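Local coordinates for orotidine 5'-phosphate decarboxylase (Lactobacillus acidophilus, PDB 3TFX), which probably catalyses the decarboxylation of orotidine 5'-monophosphate to uridine 5'-monophosphate, the last step of de novo UMP synthesis, at residues V34-G37 / M38-Y42; I213-G216 / R217-L221. One frame throughout, in Å; residues are numbered along the deposited sequence.

Contact 1 (V34-G37 / M38-Y42); sequences VKVG and MELFY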
loop_
_atom_site.group_PDB
_atom_site.type_symbol
_atom_site.label_atom_id
_atom_site.label_comp_id
_atom_site.label_asym_id
_atom_site.label_seq_id
_atom_site.Cartn_x
_atom_site.Cartn_y
_atom_site.Cartn_z
ATOM N N VAL A 34 -14.045 -13.339 0.662
ATOM C CA VAL A 34 -13.173 -13.120 -0.489
ATOM C C VAL A 34 -12.013 -12.171 -0.192
ATOM O O VAL A 34 -12.072 -11.373 0.754
ATOM C CB VAL A 34 -13.951 -12.600 -1.737
ATOM C CG1 VAL A 34 -14.984 -13.622 -2.194
ATOM C CG2 VAL A 34 -14.590 -11.243 -1.450
ATOM N N LYS A 35 -10.968 -12.265 -1.015
ATOM C CA LYS A 35 -9.829 -11.356 -0.931
ATOM C C LYS A 35 -9.716 -10.540 -2.207
ATOM O O LYS A 35 -9.623 -11.108 -3.292
ATOM C CB LYS A 35 -8.512 -12.119 -0.726
ATOM C CG LYS A 35 -7.281 -11.197 -0.518
ATOM C CD LYS A 35 -6.014 -11.990 -0.302
ATOM C CE LYS A 35 -5.298 -12.311 -1.604
ATOM N NZ LYS A 35 -4.149 -11.386 -1.863
ATOM N N VAL A 36 -9.713 -9.220 -2.063
ATOM C CA VAL A 36 -9.398 -8.304 -3.167
ATOM C C VAL A 36 -8.241 -7.372 -2.804
ATOM O O VAL A 36 -8.051 -6.998 -1.641
ATOM C CB VAL A 36 -10.632 -7.497 -3.625
ATOM C CG1 VAL A 36 -11.592 -8.409 -4.382
ATOM C CG2 VAL A 36 -11.344 -6.859 -2.438
ATOM N N GLY A 37 -7.455 -7.031 -3.807
ATOM C CA GLY A 37 -6.263 -6.243 -3.601
ATOM C C GLY A 37 -6.349 -4.958 -4.375
ATOM O O GLY A 37 -7.443 -4.483 -4.683
HETATM N N MSE A 38 -5.181 -4.402 -4.678
HETATM C CA MSE A 38 -5.055 -3.193 -5.496
HETATM C C MSE A 38 -5.774 -3.277 -6.835
HETATM O O MSE A 38 -6.401 -2.317 -7.249
HETATM C CB MSE A 38 -3.586 -2.928 -5.808
HETATM C CG MSE A 38 -2.848 -2.237 -4.734
HETATM SE SE MSE A 38 -0.999 -2.183 -5.302
HETATM C CE MSE A 38 -0.229 -2.084 -3.504
ATOM N N GLU A 39 -5.626 -4.412 -7.514
ATOM C CA GLU A 39 -6.200 -4.625 -8.835
ATOM C C GLU A 39 -7.683 -4.240 -8.886
ATOM O O GLU A 39 -8.089 -3.440 -9.742
ATOM C CB GLU A 39 -5.961 -6.068 -9.322
ATOM C CG GLU A 39 -6.749 -6.422 -10.615
ATOM C CD GLU A 39 -6.211 -7.642 -11.360
ATOM O OE1 GLU A 39 -5.493 -8.470 -10.753
ATOM O OE2 GLU A 39 -6.506 -7.765 -12.567
ATOM N N LEU A 40 -8.481 -4.779 -7.965
ATOM C CA LEU A 40 -9.895 -4.433 -7.916
ATOM C C LEU A 40 -10.185 -3.089 -7.242
ATOM O O LEU A 40 -10.868 -2.233 -7.821
ATOM C CB LEU A 40 -10.739 -5.541 -7.262
ATOM C CG LEU A 40 -12.231 -5.181 -7.182
ATOM C CD1 LEU A 40 -12.867 -5.024 -8.583
ATOM C CD2 LEU A 40 -13.022 -6.169 -6.392
ATOM N N PHE A 41 -9.697 -2.912 -6.016
ATOM C CA PHE A 41 -10.005 -1.718 -5.228
ATOM C C PHE A 41 -9.650 -0.390 -5.914
ATOM O O PHE A 41 -10.439 0.559 -5.863
ATOM C CB PHE A 41 -9.387 -1.818 -3.823
ATOM C CG PHE A 41 -9.818 -0.712 -2.876
ATOM C CD1 PHE A 41 -11.136 -0.597 -2.478
ATOM C CD2 PHE A 41 -8.888 0.194 -2.379
ATOM C CE1 PHE A 41 -11.529 0.410 -1.613
ATOM C CE2 PHE A 41 -9.275 1.210 -1.515
ATOM C CZ PHE A 41 -10.591 1.314 -1.126
ATOM N N TYR A 42 -8.496 -0.325 -6.576
ATOM C CA TYR A 42 -8.079 0.913 -7.262
ATOM C C TYR A 42 -8.856 1.191 -8.566
ATOM O O TYR A 42 -8.805 2.319 -9.088
ATOM C CB TYR A 42 -6.559 0.940 -7.513
ATOM C CG TYR A 42 -5.684 1.079 -6.264
ATOM C CD1 TYR A 42 -6.243 1.091 -4.980
ATOM C CD2 TYR A 42 -4.283 1.175 -6.378
ATOM C CE1 TYR A 42 -5.429 1.225 -3.832
ATOM C CE2 TYR A 42 -3.461 1.307 -5.244
ATOM C CZ TYR A 42 -4.044 1.315 -3.975
ATOM O OH TYR A 42 -3.250 1.452 -2.862
#
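Leu40 lays its CD2 methyl against CG1 of Val36, 3.3 Å away, a carbon contact tighter than usual, at the turn where a barrel strand gives way to a helix. The same CD2 is 3.9 Å from Val36 CB. The two branched side chains cross obliquely, with Leu40 CB also near Val36 CB. The Leu40 side chain leaves its CA trans to N (chi1 179°), which turns CD2 back toward Val36. Two compact apolar residues suit this buried corner, where the chain turns from strand to helix. Between them Gly37 takes the N-cap position, and its extended backbone leads into the helix. Its carbonyl oxygen receives Phe41 N at 3.1 Å, with an N-H...O angle of 160°; the donor comes in nearly along the C=O axis, closing the first helical turn. Tyr42 N adds the next bond of the helix, to Met38 O. Phe41 rests its CB 3.4 Å from Gly37 O, while its ring leads off toward Leu63. Met38, a selenomethionine here, places CG 3.6 Å above one face of the Tyr42 ring, offset toward the rim, on the side where the helix meets the second subunit; there Tyr42 OH is hydrogen-bonded to Tyr42 OH of that subunit. Lys35, predicted to bind substrate, makes a salt bridge with Asp62. Strand 33-36 is hydrogen-bonded in the parallel barrel between strands 7-10 and 58-65, and Phe41 packs against helix 46-54.

Contact 2 (I213-G216 / R217-L221); sequences IVVG and RPITL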
loop_
_atom_site.group_PDB
_atom_site.type_symbol
_atom_site.label_atom_id
_atom_site.label_comp_id
_atom_site.label_asym_id
_atom_site.label_seq_id
_atom_site.Cartn_x
_atom_site.Cartn_y
_atom_site.Cartn_z
ATOM N N ILE A 213 -6.875 -20.061 5.233
ATOM C CA ILE A 213 -6.195 -20.237 3.943
ATOM C C ILE A 213 -6.807 -19.339 2.905
ATOM O O ILE A 213 -8.012 -19.086 2.939
ATOM C CB ILE A 213 -6.226 -21.718 3.434
ATOM C CG1 ILE A 213 -7.676 -22.209 3.249
ATOM C CG2 ILE A 213 -5.417 -22.597 4.377
ATOM C CD1 ILE A 213 -7.833 -23.646 2.750
ATOM N N VAL A 214 -5.983 -18.855 1.983
ATOM C CA VAL A 214 -6.525 -18.220 0.789
ATOM C C VAL A 214 -6.335 -19.056 -0.492
ATOM O O VAL A 214 -5.247 -19.577 -0.774
ATOM C CB VAL A 214 -6.229 -16.659 0.686
ATOM C CG1 VAL A 214 -5.208 -16.171 1.726
ATOM C CG2 VAL A 214 -5.912 -16.200 -0.740
ATOM N N VAL A 215 -7.426 -19.241 -1.216
ATOM C CA VAL A 215 -7.448 -20.109 -2.391
ATOM C C VAL A 215 -7.920 -19.258 -3.562
ATOM O O VAL A 215 -8.862 -18.473 -3.413
ATOM C CB VAL A 215 -8.384 -21.354 -2.180
ATOM C CG1 VAL A 215 -8.331 -22.307 -3.383
ATOM C CG2 VAL A 215 -8.004 -22.113 -0.898
ATOM N N GLY A 216 -7.233 -19.390 -4.698
ATOM C CA GLY A 216 -7.572 -18.678 -5.934
ATOM C C GLY A 216 -8.179 -19.574 -7.005
ATOM O O GLY A 216 -9.289 -20.094 -6.835
ATOM N N ARG A 217 -7.436 -19.777 -8.091
ATOM C CA ARG A 217 -7.923 -20.515 -9.286
ATOM C C ARG A 217 -8.564 -21.878 -9.023
ATOM O O ARG A 217 -9.530 -22.228 -9.702
ATOM C CB ARG A 217 -6.817 -20.644 -10.347
ATOM C CG ARG A 217 -6.275 -19.297 -10.787
ATOM C CD ARG A 217 -5.163 -19.374 -11.817
ATOM N NE ARG A 217 -4.720 -18.016 -12.135
ATOM C CZ ARG A 217 -3.697 -17.697 -12.926
ATOM N NH1 ARG A 217 -2.977 -18.637 -13.528
ATOM N NH2 ARG A 217 -3.404 -16.418 -13.118
ATOM N N PRO A 218 -8.044 -22.652 -8.041
ATOM C CA PRO A 218 -8.714 -23.914 -7.711
ATOM C C PRO A 218 -10.207 -23.746 -7.473
ATOM O O PRO A 218 -10.965 -24.676 -7.702
ATOM C CB PRO A 218 -8.007 -24.362 -6.430
ATOM C CG PRO A 218 -6.621 -23.833 -6.578
ATOM C CD PRO A 218 -6.726 -22.549 -7.378
ATOM N N ILE A 219 -10.621 -22.562 -7.043
ATOM C CA ILE A 219 -12.029 -22.275 -6.842
ATOM C C ILE A 219 -12.629 -21.425 -7.965
ATOM O O ILE A 219 -13.648 -21.795 -8.536
ATOM C CB ILE A 219 -12.305 -21.584 -5.483
ATOM C CG1 ILE A 219 -11.975 -22.514 -4.302
ATOM C CG2 ILE A 219 -13.764 -21.130 -5.412
ATOM C CD1 ILE A 219 -11.939 -21.792 -2.907
ATOM N N THR A 220 -11.987 -20.303 -8.290
ATOM C CA THR A 220 -12.579 -19.315 -9.178
ATOM C C THR A 220 -12.641 -19.793 -10.624
ATOM O O THR A 220 -13.398 -19.255 -11.407
ATOM C CB THR A 220 -11.802 -17.981 -9.139
ATOM O OG1 THR A 220 -10.446 -18.211 -9.538
ATOM C CG2 THR A 220 -11.826 -17.381 -7.738
ATOM N N LEU A 221 -11.818 -20.782 -10.967
ATOM C CA LEU A 221 -11.812 -21.357 -12.305
ATOM C C LEU A 221 -12.327 -22.800 -12.292
ATOM O O LEU A 221 -12.241 -23.505 -13.300
ATOM C CB LEU A 221 -10.413 -21.269 -12.928
ATOM C CG LEU A 221 -9.843 -19.850 -13.116
ATOM C CD1 LEU A 221 -8.512 -19.922 -13.826
ATOM C CD2 LEU A 221 -10.787 -18.921 -13.888
#
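Val215, the last residue of the eighth strand of the TIM barrel, meets Pro218 and Ile219 just after the strand has turned into the short helix 217-220. From the backbone outward, Val215 CB touches Ile219 CD1 at 3.7 Å. Its CG1, anti to the backbone N (chi1 -176°), then reaches both partners: Pro218 CB at 3.7 Å and the same Ile219 CD1, with Ile219 CG1 and Pro218 CG close behind. CG1 is thus shared by the two neighbours; the valine crosses Ile219 at about a right angle. Each residue type fits: valine is at home in a strand, proline has no N-H to offer and is readily accommodated in the first turn of a helix, and isoleucine fills the buried side, where it also meets Val9, Tyr229 and Ile232. Gly216 takes the N-cap position, right before the helix. Gly216 and Arg217 are both predicted to bind substrate. The Arg217 chain is extended and leads away from the turn; Pro218 packs on Arg187, also predicted to bind substrate. The turn is tied by the Gly216 carbonyl, which takes two backbone donors, accepting an i to i+3 bond from Ile219 N and an i to i+4 bond from Thr220 N. Ile219 N lies 2.8 Å from Gly216 O. Thr220 N is a little farther from Gly216 O, at 3.1 Å. Both donors are tilted out of the carbonyl plane, and they approach the oxygen from its opposite faces.

In the fold
Both contacts lie where a barrel strand passes through a glycine N-cap into a helix, and strands 33-36 and 212-215 flank strand 7-10 on its two sides. Contact 1 is the more buried: its touching residues are mostly covered and largely apolar, and its helix reaches the second subunit. Contact 2 is partly buried, with an exposed arginine and no other chain touching it; there proline joins the apolar group. The two meet inside the barrel through Lys35 CE and Val214 CG2, 4.0 Å apart. Each carries residues predicted to bind substrate (Lys35; Gly216 and Arg217), consistent with a shared active site.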